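Long-range contacts in L-lactate dehydrogenase (Trichomonas vaginalis, PDB 4UUL), which interconverts pyruvate and L-lactate with NADH as cofactor, and probably also acts as a malate dehydrogenase on oxaloacetate: residues N133-E137 with G282-S286; E165-L170 with V211-Y216; W183-S189 with F315-L320; M190-T195 with V217-F222. The protein carries 1 engineered substitution. All coordinates share one frame. Where two conformers were deposited one is given. Numbering follows the deposited sequence.

Contact 1: residues N133-E137 with G282-S286; sequences NTNCE and GVVFS
V284, E137 and N133 carry this buried contact between one turn of helix 132-141 (N133-E137, E137 N to N133 O 3.0 Å) and the start of strand 284-291, entered through G282 and V283. The short helix and strand axes approach to 7.9 Å and run at 143°, roughly antiparallel; the closest CA pair is N133 and V284, 5.3 Å apart. V284 (phi/psi -105/125, chi1 t) directs its side chain at the helix, where its CG2 meets C136 SG at 4.0 Å and E137 OE1 at 3.7 Å. N133, chi1 m, turns its amide to the strand: ND2 donates to V284 O at 2.9 Å and 171°, and also bonds G184 O. E137, t then p, sets OE1 3.4 Å from V283 CA; its OE2 and G282 O, 3.1 Å apart, are two acceptors sharing K324 NZ, which bonds the carbonyl and forms a long, weak ion pair with the carboxylate. One water accepts from V284 N (2.8 Å) and donates weakly to N133 O (3.1 Å); another donates to E137 OE1 (3.1 Å) and V283 O (3.2 Å). G282 sits at phi/psi 126/-5, suited to glycine. The helix belongs to the Rossmann-type NAD-binding domain and the strand to the C-terminal domain, so the contact joins the two, beside D132 and the predicted proton acceptor H186, as in the lactate/malate dehydrogenase fold.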
loop_
_atom_site.group_PDB
_atom_site.type_symbol
_atom_site.label_atom_id
_atom_site.label_comp_id
_atom_site.label_asym_id
_atom_site.label_seq_id
_atom_site.Cartn_x
_atom_site.Cartn_y
_atom_site.Cartn_z
ATOM N N ASN B 133 -7.734 5.550 22.521
ATOM C CA ASN B 133 -7.190 6.294 23.626
ATOM C C ASN B 133 -7.197 5.481 24.911
ATOM O O ASN B 133 -6.230 5.502 25.684
ATOM C CB ASN B 133 -7.999 7.575 23.919
ATOM C CG ASN B 133 -8.092 8.541 22.762
ATOM O OD1 ASN B 133 -8.586 8.193 21.672
ATOM N ND2 ASN B 133 -7.702 9.793 23.011
ATOM N N THR B 134 -8.306 4.810 25.174
ATOM C CA THR B 134 -8.423 4.050 26.419
ATOM C C THR B 134 -7.576 2.774 26.383
ATOM O O THR B 134 -6.893 2.478 27.369
ATOM C CB THR B 134 -9.850 3.761 26.762
ATOM O OG1 THR B 134 -10.461 5.030 27.002
ATOM C CG2 THR B 134 -9.995 2.872 27.993
ATOM N N ASN B 135 -7.522 2.095 25.223
ATOM C CA ASN B 135 -6.623 0.990 25.098
ATOM C C ASN B 135 -5.176 1.399 25.363
ATOM O O ASN B 135 -4.421 0.654 26.004
ATOM C CB ASN B 135 -6.736 0.390 23.699
ATOM C CG ASN B 135 -8.060 -0.336 23.463
ATOM O OD1 ASN B 135 -8.745 -0.754 24.391
ATOM N ND2 ASN B 135 -8.325 -0.645 22.195
ATOM N N CYS B 136 -4.803 2.578 24.850
ATOM C CA CYS B 136 -3.464 3.092 25.043
ATOM C C CYS B 136 -3.163 3.329 26.538
ATOM O O CYS B 136 -2.129 2.948 27.060
ATOM C CB CYS B 136 -3.283 4.370 24.247
ATOM S SG CYS B 136 -1.599 5.027 24.217
ATOM N N GLU B 137 -4.093 4.009 27.207
ATOM C CA GLU B 137 -3.945 4.245 28.649
ATOM C C GLU B 137 -3.754 2.931 29.399
ATOM O O GLU B 137 -2.912 2.827 30.284
ATOM C CB GLU B 137 -5.154 5.000 29.153
ATOM C CG GLU B 137 -5.160 5.312 30.638
ATOM C CD GLU B 137 -4.101 6.243 31.135
ATOM O OE1 GLU B 137 -3.655 7.129 30.383
ATOM O OE2 GLU B 137 -3.759 6.144 32.366
ATOM N N GLY B 282 -3.643 12.012 33.268
ATOM C CA GLY B 282 -4.181 10.716 33.661
ATOM C C GLY B 282 -4.908 9.953 32.565
ATOM O O GLY B 282 -5.313 8.830 32.823
ATOM N N VAL B 283 -5.085 10.556 31.392
ATOM C CA VAL B 283 -5.676 9.891 30.250
ATOM C C VAL B 283 -4.757 10.131 29.037
ATOM O O VAL B 283 -3.770 10.864 29.138
ATOM C CB VAL B 283 -7.091 10.365 29.955
ATOM C CG1 VAL B 283 -8.051 9.957 31.069
ATOM C CG2 VAL B 283 -7.143 11.869 29.710
ATOM N N VAL B 284 -5.121 9.514 27.918
ATOM C CA VAL B 284 -4.478 9.706 26.618
ATOM C C VAL B 284 -5.446 10.559 25.816
ATOM O O VAL B 284 -6.619 10.201 25.657
ATOM C CB VAL B 284 -4.156 8.359 25.970
ATOM C CG1 VAL B 284 -3.694 8.540 24.507
ATOM C CG2 VAL B 284 -3.148 7.606 26.792
ATOM N N PHE B 285 -4.965 11.703 25.306
ATOM C CA PHE B 285 -5.830 12.766 24.794
ATOM C C PHE B 285 -5.197 13.289 23.504
ATOM O O PHE B 285 -3.985 13.517 23.476
ATOM C CB PHE B 285 -5.862 13.847 25.885
ATOM C CG PHE B 285 -6.899 14.945 25.700
ATOM C CD1 PHE B 285 -6.684 16.033 24.836
ATOM C CD2 PHE B 285 -8.059 14.929 26.455
ATOM C CE1 PHE B 285 -7.619 17.022 24.711
ATOM C CE2 PHE B 285 -8.990 15.938 26.316
ATOM C CZ PHE B 285 -8.795 16.970 25.463
ATOM N N SER B 286 -5.999 13.446 22.440
ATOM C CA SER B 286 -5.444 13.975 21.215
ATOM C C SER B 286 -5.210 15.481 21.325
ATOM O O SER B 286 -6.101 16.244 21.738
ATOM C CB SER B 286 -6.370 13.668 20.030
ATOM O OG SER B 286 -5.755 14.115 18.834
HETATM O O HOH W 1 -7.134 7.503 27.825
HETATM O O HOH W 2 -1.699 9.457 31.072
#

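Contact 2: residues E165-L170 with V211-Y216; sequences EVASKL and VLDHDY
Residues E165-L170 are helical, on helix 156-170, with K169 N to E165 O and L170 N to V166 O both 3.0 Å, while V211-Y216 lead into helix 214-236. L212 and D213 are extended (phi/psi -78/148 and -62/142), D213 is the N-cap residue without a capping bond from its side chain, and H214-Y216 are helical. The nearest CA atoms are those of L170 and L212, 8.1 Å apart. Y216, chi1 t and chi2 82°, reaches across to the helix and its OH donates to E165 OE2 at 2.6 Å; E165 (t, p) meets it at the ring edge. K169, t-p-t-t, lies over one ring face in a CH-pi contact, its CE 4.1 Å from the Y216 ring centroid and 21° off the normal. L212 (m, t) packs its CD2 against L170 CD2 at 3.7 Å and K169 CG at 3.8 Å; L170 CD2 also meets V211 CG1 at 4.4 Å. The contact packs helix 156-170 against the start of helix 214-236 within the C-terminal domain. E165 also pairs with K224 and V166 touches F221, both of helix 214-236, and F199 of strand 198-201 lies against L170 and V211.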
loop_
_atom_site.group_PDB
_atom_site.type_symbol
_atom_site.label_atom_id
_atom_site.label_comp_id
_atom_site.label_asym_id
_atom_site.label_seq_id
_atom_site.Cartn_x
_atom_site.Cartn_y
_atom_site.Cartn_z
ATOM N N GLU B 165 -12.168 17.513 3.710
ATOM C CA GLU B 165 -13.505 18.047 3.687
ATOM C C GLU B 165 -13.460 19.564 3.621
ATOM O O GLU B 165 -14.183 20.181 2.867
ATOM C CB GLU B 165 -14.274 17.554 4.916
ATOM C CG GLU B 165 -15.531 18.266 5.241
ATOM C CD GLU B 165 -16.599 18.159 4.131
ATOM O OE1 GLU B 165 -16.524 17.233 3.285
ATOM O OE2 GLU B 165 -17.517 19.014 4.101
ATOM N N VAL B 166 -12.631 20.180 4.452
ATOM C CA VAL B 166 -12.595 21.627 4.503
ATOM C C VAL B 166 -12.000 22.202 3.242
ATOM O O VAL B 166 -12.517 23.175 2.704
ATOM C CB VAL B 166 -11.832 22.116 5.755
ATOM C CG1 VAL B 166 -11.597 23.621 5.671
ATOM C CG2 VAL B 166 -12.620 21.722 7.007
ATOM N N ALA B 167 -10.938 21.590 2.743
ATOM C CA ALA B 167 -10.321 22.064 1.509
ATOM C C ALA B 167 -11.336 21.985 0.375
ATOM O O ALA B 167 -11.468 22.903 -0.420
ATOM C CB ALA B 167 -9.073 21.215 1.194
ATOM N N SER B 168 -12.093 20.897 0.307
ATOM C CA SER B 168 -13.080 20.772 -0.755
ATOM C C SER B 168 -14.168 21.830 -0.595
ATOM O O SER B 168 -14.600 22.411 -1.571
ATOM C CB SER B 168 -13.661 19.351 -0.860
ATOM O OG SER B 168 -14.442 18.957 0.256
ATOM N N LYS B 169 -14.585 22.101 0.637
ATOM C CA LYS B 169 -15.648 23.052 0.888
ATOM C C LYS B 169 -15.220 24.453 0.441
ATOM O O LYS B 169 -16.005 25.202 -0.140
ATOM C CB LYS B 169 -16.030 23.028 2.377
ATOM C CG LYS B 169 -17.144 24.022 2.766
ATOM C CD LYS B 169 -18.499 23.562 2.269
ATOM C CE LYS B 169 -19.570 24.545 2.675
ATOM N NZ LYS B 169 -20.924 24.052 2.326
ATOM N N LEU B 170 -13.944 24.762 0.658
ATOM C CA LEU B 170 -13.386 26.066 0.314
ATOM C C LEU B 170 -12.855 26.185 -1.120
ATOM O O LEU B 170 -12.477 27.269 -1.539
ATOM C CB LEU B 170 -12.236 26.357 1.274
ATOM C CG LEU B 170 -12.596 26.538 2.764
ATOM C CD1 LEU B 170 -11.328 26.409 3.596
ATOM C CD2 LEU B 170 -13.284 27.871 3.029
ATOM N N VAL B 211 -15.200 32.644 7.124
ATOM C CA VAL B 211 -15.693 32.507 5.769
ATOM C C VAL B 211 -16.835 31.513 5.689
ATOM O O VAL B 211 -17.820 31.772 5.050
ATOM C CB VAL B 211 -14.561 32.128 4.815
ATOM C CG1 VAL B 211 -15.100 31.843 3.424
ATOM C CG2 VAL B 211 -13.535 33.249 4.756
ATOM N N LEU B 212 -16.686 30.354 6.319
ATOM C CA LEU B 212 -17.737 29.347 6.304
ATOM C C LEU B 212 -18.882 29.670 7.269
ATOM O O LEU B 212 -18.674 30.283 8.335
ATOM C CB LEU B 212 -17.162 27.947 6.577
ATOM C CG LEU B 212 -16.206 27.503 5.474
ATOM C CD1 LEU B 212 -15.686 26.118 5.783
ATOM C CD2 LEU B 212 -16.859 27.531 4.079
ATOM N N ASP B 213 -20.087 29.255 6.885
ATOM C CA ASP B 213 -21.296 29.427 7.696
ATOM C C ASP B 213 -21.192 28.688 9.034
ATOM O O ASP B 213 -20.688 27.573 9.115
ATOM C CB ASP B 213 -22.503 28.852 6.951
ATOM C CG ASP B 213 -23.012 29.762 5.855
ATOM O OD1 ASP B 213 -22.404 30.833 5.619
ATOM O OD2 ASP B 213 -24.021 29.395 5.218
ATOM N N HIS B 214 -21.727 29.316 10.071
ATOM C CA HIS B 214 -21.745 28.760 11.401
ATOM C C HIS B 214 -22.394 27.391 11.412
ATOM O O HIS B 214 -21.929 26.492 12.119
ATOM C CB HIS B 214 -22.506 29.718 12.325
ATOM C CG HIS B 214 -22.789 29.143 13.671
ATOM N ND1 HIS B 214 -23.898 28.363 13.928
ATOM C CD2 HIS B 214 -22.105 29.222 14.835
ATOM C CE1 HIS B 214 -23.873 27.970 15.187
ATOM N NE2 HIS B 214 -22.796 28.478 15.759
ATOM N N ASP B 215 -23.465 27.220 10.644
ATOM C CA ASP B 215 -24.195 25.949 10.658
ATOM C C ASP B 215 -23.379 24.821 10.039
ATOM O O ASP B 215 -23.486 23.673 10.455
ATOM C CB ASP B 215 -25.526 26.073 9.913
ATOM C CG ASP B 215 -26.514 27.007 10.623
ATOM O OD1 ASP B 215 -26.357 27.220 11.846
ATOM O OD2 ASP B 215 -27.438 27.513 9.950
ATOM N N TYR B 216 -22.570 25.159 9.045
ATOM C CA TYR B 216 -21.603 24.231 8.518
ATOM C C TYR B 216 -20.553 23.878 9.566
ATOM O O TYR B 216 -20.366 22.710 9.924
ATOM C CB TYR B 216 -20.933 24.781 7.251
ATOM C CG TYR B 216 -19.873 23.814 6.764
ATOM C CD1 TYR B 216 -20.224 22.711 5.997
ATOM C CD2 TYR B 216 -18.541 23.963 7.132
ATOM C CE1 TYR B 216 -19.248 21.785 5.590
ATOM C CE2 TYR B 216 -17.571 23.068 6.740
ATOM C CZ TYR B 216 -17.927 21.970 5.967
ATOM O OH TYR B 216 -16.927 21.086 5.597
#

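Contact 3: residues W183-S189 with F315-L320; sequences WGNHGES and FTEKDL
In the alpha/beta C-terminal domain of the lactate/malate dehydrogenase fold, the loop W183-S189, which carries the predicted proton acceptor H186, is fastened to the long helix 307-337 (F315-L320). The nearest CA atoms are those of S189 and T316, 5.1 Å apart. G184 lies at phi/psi 89/-137, where a side chain would strike T316; its CA is 3.6 Å from T316 CG2. N185 (chi1 t, chi2 3°) sends ND2 to D319 OD2 at 2.9 Å, its backbone N bonds T316 OG1 at 2.9 Å, and its CG lies 3.5 Å from L320 CD2. T316 (t) thus turns OG1 to the loop and CG2 to the glycine, while D319 (t) receives the loop's polar side chains on OD2. L320 (m, t) brings CD1 to within 4.0 Å of G184 C. S189 CB meets the edge of the F315 ring, 3.8 Å from CD2. H186 (m) points away from the helix: its NE2 bonds D158 and its ND1 bonds D132, a residue seen to bind NADH, so the helix holds the loop on the side turned from the imidazole. One water accepts from S189 N (3.0 Å) and donates to H186 O (2.9 Å) and D319 OD2 (2.7 Å). S189, chi1 p, sets its OG 2.8 Å from T316 OG1 and donates from that OG to D319 OD2 at 2.7 Å.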
loop_
_atom_site.group_PDB
_atom_site.type_symbol
_atom_site.label_atom_id
_atom_site.label_comp_id
_atom_site.label_asym_id
_atom_site.label_seq_id
_atom_site.Cartn_x
_atom_site.Cartn_y
_atom_site.Cartn_z
ATOM N N TRP B 183 -9.078 17.070 18.711
ATOM C CA TRP B 183 -8.698 17.006 20.115
ATOM C C TRP B 183 -9.479 15.902 20.854
ATOM O O TRP B 183 -10.648 15.647 20.534
ATOM C CB TRP B 183 -9.035 18.308 20.864
ATOM C CG TRP B 183 -8.546 19.618 20.363
ATOM C CD1 TRP B 183 -9.059 20.352 19.335
ATOM C CD2 TRP B 183 -7.529 20.427 20.963
ATOM N NE1 TRP B 183 -8.420 21.568 19.256
ATOM C CE2 TRP B 183 -7.477 21.643 20.252
ATOM C CE3 TRP B 183 -6.647 20.233 22.038
ATOM C CZ2 TRP B 183 -6.602 22.663 20.593
ATOM C CZ3 TRP B 183 -5.813 21.280 22.407
ATOM C CH2 TRP B 183 -5.790 22.459 21.675
ATOM N N GLY B 184 -8.863 15.360 21.892
ATOM C CA GLY B 184 -9.599 14.574 22.859
ATOM C C GLY B 184 -9.682 13.117 22.513
ATOM O O GLY B 184 -8.695 12.477 22.114
ATOM N N ASN B 185 -10.873 12.578 22.700
ATOM C CA ASN B 185 -11.176 11.153 22.476
ATOM C C ASN B 185 -11.591 10.925 21.037
ATOM O O ASN B 185 -12.018 11.787 20.365
ATOM C CB ASN B 185 -12.322 10.732 23.398
ATOM C CG ASN B 185 -12.400 9.239 23.626
ATOM O OD1 ASN B 185 -11.537 8.478 23.114
ATOM N ND2 ASN B 185 -13.447 8.788 24.335
ATOM N N HIS B 186 -11.596 9.677 20.636
ATOM C CA HIS B 186 -12.526 9.182 19.528
ATOM C C HIS B 186 -13.924 9.037 20.008
ATOM O O HIS B 186 -14.208 9.254 21.194
ATOM C CB HIS B 186 -12.048 7.886 18.980
ATOM C CG HIS B 186 -10.996 8.140 17.944
ATOM N ND1 HIS B 186 -9.688 7.756 18.092
ATOM C CD2 HIS B 186 -11.049 8.812 16.764
ATOM C CE1 HIS B 186 -9.004 8.087 17.010
ATOM N NE2 HIS B 186 -9.785 8.815 16.237
ATOM N N GLY B 187 -14.820 8.665 19.144
ATOM C CA GLY B 187 -16.213 8.507 19.480
ATOM C C GLY B 187 -16.882 9.817 19.393
ATOM O O GLY B 187 -16.343 10.814 18.838
ATOM N N GLU B 188 -18.056 9.817 19.991
ATOM C CA GLU B 188 -18.966 10.913 19.967
ATOM C C GLU B 188 -18.355 12.180 20.494
ATOM O O GLU B 188 -18.782 13.220 20.060
ATOM C CB GLU B 188 -20.241 10.546 20.752
ATOM C CG GLU B 188 -21.084 9.452 20.091
ATOM C CD GLU B 188 -22.369 9.147 20.839
ATOM O OE1 GLU B 188 -22.626 9.782 21.888
ATOM O OE2 GLU B 188 -23.120 8.268 20.372
ATOM N N SER B 189 -17.400 12.124 21.433
ATOM C CA SER B 189 -16.918 13.332 22.039
ATOM C C SER B 189 -15.744 14.000 21.329
ATOM O O SER B 189 -15.269 15.032 21.747
ATOM C CB SER B 189 -16.559 13.128 23.520
ATOM O OG SER B 189 -15.356 12.442 23.658
ATOM N N PHE B 315 -15.764 18.374 27.917
ATOM C CA PHE B 315 -16.669 17.239 27.772
ATOM C C PHE B 315 -15.880 15.986 27.362
ATOM O O PHE B 315 -16.119 14.884 27.856
ATOM C CB PHE B 315 -17.727 17.553 26.714
ATOM C CG PHE B 315 -18.769 16.521 26.552
ATOM C CD1 PHE B 315 -19.908 16.537 27.347
ATOM C CD2 PHE B 315 -18.656 15.552 25.589
ATOM C CE1 PHE B 315 -20.903 15.594 27.183
ATOM C CE2 PHE B 315 -19.622 14.571 25.427
ATOM C CZ PHE B 315 -20.770 14.601 26.220
ATOM N N THR B 316 -14.931 16.109 26.421
ATOM C CA THR B 316 -14.168 14.951 25.955
ATOM C C THR B 316 -13.182 14.520 27.029
ATOM O O THR B 316 -12.936 13.319 27.208
ATOM C CB THR B 316 -13.536 15.209 24.588
ATOM O OG1 THR B 316 -13.087 13.953 24.039
ATOM C CG2 THR B 316 -12.326 16.135 24.675
ATOM N N GLU B 317 -12.644 15.442 27.815
ATOM C CA GLU B 317 -11.832 15.083 28.972
ATOM C C GLU B 317 -12.615 14.234 29.955
ATOM O O GLU B 317 -12.176 13.168 30.405
ATOM C CB GLU B 317 -11.319 16.343 29.656
ATOM C CG GLU B 317 -10.550 16.146 30.971
ATOM C CD GLU B 317 -10.309 17.466 31.659
ATOM O OE1 GLU B 317 -11.263 18.215 31.887
ATOM O OE2 GLU B 317 -9.198 17.730 31.972
ATOM N N LYS B 318 -13.812 14.705 30.300
ATOM C CA LYS B 318 -14.681 13.964 31.221
ATOM C C LYS B 318 -14.965 12.557 30.659
ATOM O O LYS B 318 -14.914 11.549 31.367
ATOM C CB LYS B 318 -15.990 14.765 31.438
ATOM C CG LYS B 318 -16.962 14.090 32.371
ATOM C CD LYS B 318 -18.160 15.040 32.632
ATOM C CE LYS B 318 -19.242 14.483 33.538
ATOM N NZ LYS B 318 -19.877 13.309 33.006
ATOM N N ASP B 319 -15.246 12.476 29.357
ATOM C CA ASP B 319 -15.514 11.207 28.680
ATOM C C ASP B 319 -14.325 10.260 28.817
ATOM O O ASP B 319 -14.500 9.080 29.168
ATOM C CB ASP B 319 -15.794 11.500 27.220
ATOM C CG ASP B 319 -16.160 10.337 26.415
ATOM O OD1 ASP B 319 -16.858 9.451 26.910
ATOM O OD2 ASP B 319 -15.777 10.290 25.207
ATOM N N LEU B 320 -13.109 10.753 28.609
ATOM C CA LEU B 320 -11.930 9.886 28.731
ATOM C C LEU B 320 -11.727 9.379 30.130
ATOM O O LEU B 320 -11.386 8.210 30.302
ATOM C CB LEU B 320 -10.706 10.618 28.233
ATOM C CG LEU B 320 -10.596 10.691 26.716
ATOM C CD1 LEU B 320 -9.706 11.865 26.319
ATOM C CD2 LEU B 320 -10.078 9.396 26.173
HETATM O O HOH W 3 -16.631 9.574 22.724
#

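Contact 4: residues M190-T195 with V217-F222; sequences MVADLT and VFDTFF
Strand-on-helix packing in the alpha/beta C-terminal domain joins edge strand 191-193 and its flanks (M190-T195) to V217-F222 of helix 214-236. No direct hydrogen bond crosses; apolar and aromatic side chains meet. The helix has a wider pi-type turn at V217-T220 and a kink, with D219 at phi/psi -144/-67. The nearest CA pairs are A192 and F222 (6.6 Å) and L194 and V217 (7.2 Å). A192 CB touches two rings, 3.6 Å from F221 CE2 and 4.1 Å from F222 CD1. L194 (m, t) sets CD1 over the face of F221 (chi1 t), 3.8 Å from the ring centroid, and 4.2 Å from V217 CG1. M190, whose side chain borders the predicted proton acceptor H186, touches F222 CE1 with CE at 4.0 Å. T195 closes an Asx turn, its N 2.8 Å from D193 OD1. One water spans the gap, donating to A192 O at 2.9 Å and V217 O at 2.8 Å.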
loop_
_atom_site.group_PDB
_atom_site.type_symbol
_atom_site.label_atom_id
_atom_site.label_comp_id
_atom_site.label_asym_id
_atom_site.label_seq_id
_atom_site.Cartn_x
_atom_site.Cartn_y
_atom_site.Cartn_z
ATOM N N MET B 190 -15.212 13.395 20.264
ATOM C CA MET B 190 -14.066 13.945 19.559
ATOM C C MET B 190 -14.361 15.374 19.145
ATOM O O MET B 190 -15.463 15.715 18.715
ATOM C CB MET B 190 -13.828 13.158 18.308
ATOM C CG MET B 190 -12.520 13.372 17.626
ATOM S SD MET B 190 -12.289 12.335 16.160
ATOM C CE MET B 190 -13.603 12.906 15.090
ATOM N N VAL B 191 -13.338 16.222 19.245
ATOM C CA VAL B 191 -13.482 17.634 18.919
ATOM C C VAL B 191 -12.762 17.908 17.582
ATOM O O VAL B 191 -11.525 17.935 17.536
ATOM C CB VAL B 191 -12.888 18.527 20.023
ATOM C CG1 VAL B 191 -13.249 19.965 19.674
ATOM C CG2 VAL B 191 -13.410 18.143 21.390
ATOM N N ALA B 192 -13.524 18.108 16.511
ATOM C CA ALA B 192 -12.949 18.475 15.204
ATOM C C ALA B 192 -12.986 20.016 15.173
ATOM O O ALA B 192 -14.017 20.646 14.882
ATOM C CB ALA B 192 -13.758 17.836 14.075
ATOM N N ASP B 193 -11.871 20.602 15.531
ATOM C CA ASP B 193 -11.751 22.030 15.772
ATOM C C ASP B 193 -11.274 22.780 14.536
ATOM O O ASP B 193 -10.172 22.506 14.009
ATOM C CB ASP B 193 -10.738 22.215 16.894
ATOM C CG ASP B 193 -10.438 23.675 17.244
ATOM O OD1 ASP B 193 -11.283 24.549 16.990
ATOM O OD2 ASP B 193 -9.342 23.904 17.810
ATOM N N LEU B 194 -12.112 23.677 14.050
ATOM C CA LEU B 194 -11.796 24.574 12.968
ATOM C C LEU B 194 -11.501 25.973 13.432
ATOM O O LEU B 194 -11.284 26.846 12.583
ATOM C CB LEU B 194 -12.937 24.599 11.952
ATOM C CG LEU B 194 -13.263 23.263 11.288
ATOM C CD1 LEU B 194 -14.357 23.419 10.208
ATOM C CD2 LEU B 194 -12.006 22.524 10.743
ATOM N N THR B 195 -11.557 26.233 14.732
ATOM C CA THR B 195 -11.448 27.625 15.231
ATOM C C THR B 195 -10.062 28.249 15.129
ATOM O O THR B 195 -9.950 29.468 15.238
ATOM C CB THR B 195 -11.975 27.783 16.656
ATOM O OG1 THR B 195 -11.108 27.132 17.561
ATOM C CG2 THR B 195 -13.363 27.231 16.785
ATOM N N VAL B 217 -19.846 24.889 10.057
ATOM C CA VAL B 217 -18.720 24.652 10.971
ATOM C C VAL B 217 -19.116 23.874 12.203
ATOM O O VAL B 217 -18.429 22.907 12.568
ATOM C CB VAL B 217 -18.055 25.988 11.396
ATOM C CG1 VAL B 217 -17.008 25.760 12.452
ATOM C CG2 VAL B 217 -17.491 26.709 10.164
ATOM N N PHE B 218 -20.202 24.285 12.853
ATOM C CA PHE B 218 -20.522 23.780 14.182
ATOM C C PHE B 218 -21.685 22.796 14.202
ATOM O O PHE B 218 -22.207 22.471 15.270
ATOM C CB PHE B 218 -20.805 24.956 15.124
ATOM C CG PHE B 218 -19.619 25.846 15.324
ATOM C CD1 PHE B 218 -18.538 25.430 16.130
ATOM C CD2 PHE B 218 -19.571 27.092 14.701
ATOM C CE1 PHE B 218 -17.432 26.263 16.294
ATOM C CE2 PHE B 218 -18.465 27.919 14.844
ATOM C CZ PHE B 218 -17.399 27.523 15.635
ATOM N N ASP B 219 -22.082 22.304 13.038
ATOM C CA ASP B 219 -23.020 21.201 12.988
ATOM C C ASP B 219 -22.757 20.216 11.837
ATOM O O ASP B 219 -22.383 19.055 12.070
ATOM C CB ASP B 219 -24.442 21.719 12.906
ATOM C CG ASP B 219 -25.442 20.618 13.101
ATOM O OD1 ASP B 219 -25.607 20.180 14.264
ATOM O OD2 ASP B 219 -26.024 20.155 12.094
ATOM N N THR B 220 -22.942 20.667 10.601
ATOM C CA THR B 220 -22.785 19.799 9.439
ATOM C C THR B 220 -21.399 19.151 9.359
ATOM O O THR B 220 -21.283 17.948 9.065
ATOM C CB THR B 220 -22.950 20.582 8.137
ATOM O OG1 THR B 220 -24.221 21.233 8.124
ATOM C CG2 THR B 220 -22.825 19.646 6.928
ATOM N N PHE B 221 -20.355 19.944 9.571
ATOM C CA PHE B 221 -18.997 19.469 9.375
ATOM C C PHE B 221 -18.738 18.249 10.269
ATOM O O PHE B 221 -18.325 17.208 9.772
ATOM C CB PHE B 221 -18.020 20.610 9.615
ATOM C CG PHE B 221 -16.618 20.176 9.800
ATOM C CD1 PHE B 221 -15.841 19.790 8.729
ATOM C CD2 PHE B 221 -16.067 20.213 11.050
ATOM C CE1 PHE B 221 -14.524 19.383 8.948
ATOM C CE2 PHE B 221 -14.785 19.850 11.258
ATOM C CZ PHE B 221 -14.023 19.403 10.232
ATOM N N PHE B 222 -19.050 18.326 11.559
ATOM C CA PHE B 222 -18.775 17.167 12.437
ATOM C C PHE B 222 -19.633 15.965 12.072
ATOM O O PHE B 222 -19.214 14.793 12.217
ATOM C CB PHE B 222 -18.962 17.508 13.922
ATOM C CG PHE B 222 -18.604 16.371 14.864
ATOM C CD1 PHE B 222 -17.291 15.987 15.036
ATOM C CD2 PHE B 222 -19.588 15.691 15.567
ATOM C CE1 PHE B 222 -16.954 14.964 15.904
ATOM C CE2 PHE B 222 -19.252 14.670 16.431
ATOM C CZ PHE B 222 -17.929 14.304 16.591
HETATM O O HOH W 4 -16.275 22.364 14.276
#

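Contacts 1 and 3 lie deepest, centres about 10 Å apart, and meet beside the predicted proton acceptor H186: G184 O receives bonds from N133 ND2 and S286 N, and F285 packs on L320. Contact 3 is a polar network round D319 OD2 and T316 OG1, within the C-terminal domain; contact 1, between domains, mixes one asparagine bond and two waters with the apolar packing of V284. Contacts 2 and 4 share helix 214-236; Y216 O bonds F221 N, and V166 packs on F221. Contact 4 is buried and apolar; contact 2, partly exposed, adds a tyrosine-carboxylate bond and a lysine side chain. Contact 4 continues from the loop of contact 3, W183 bonding V191 and D193, and links the pairs.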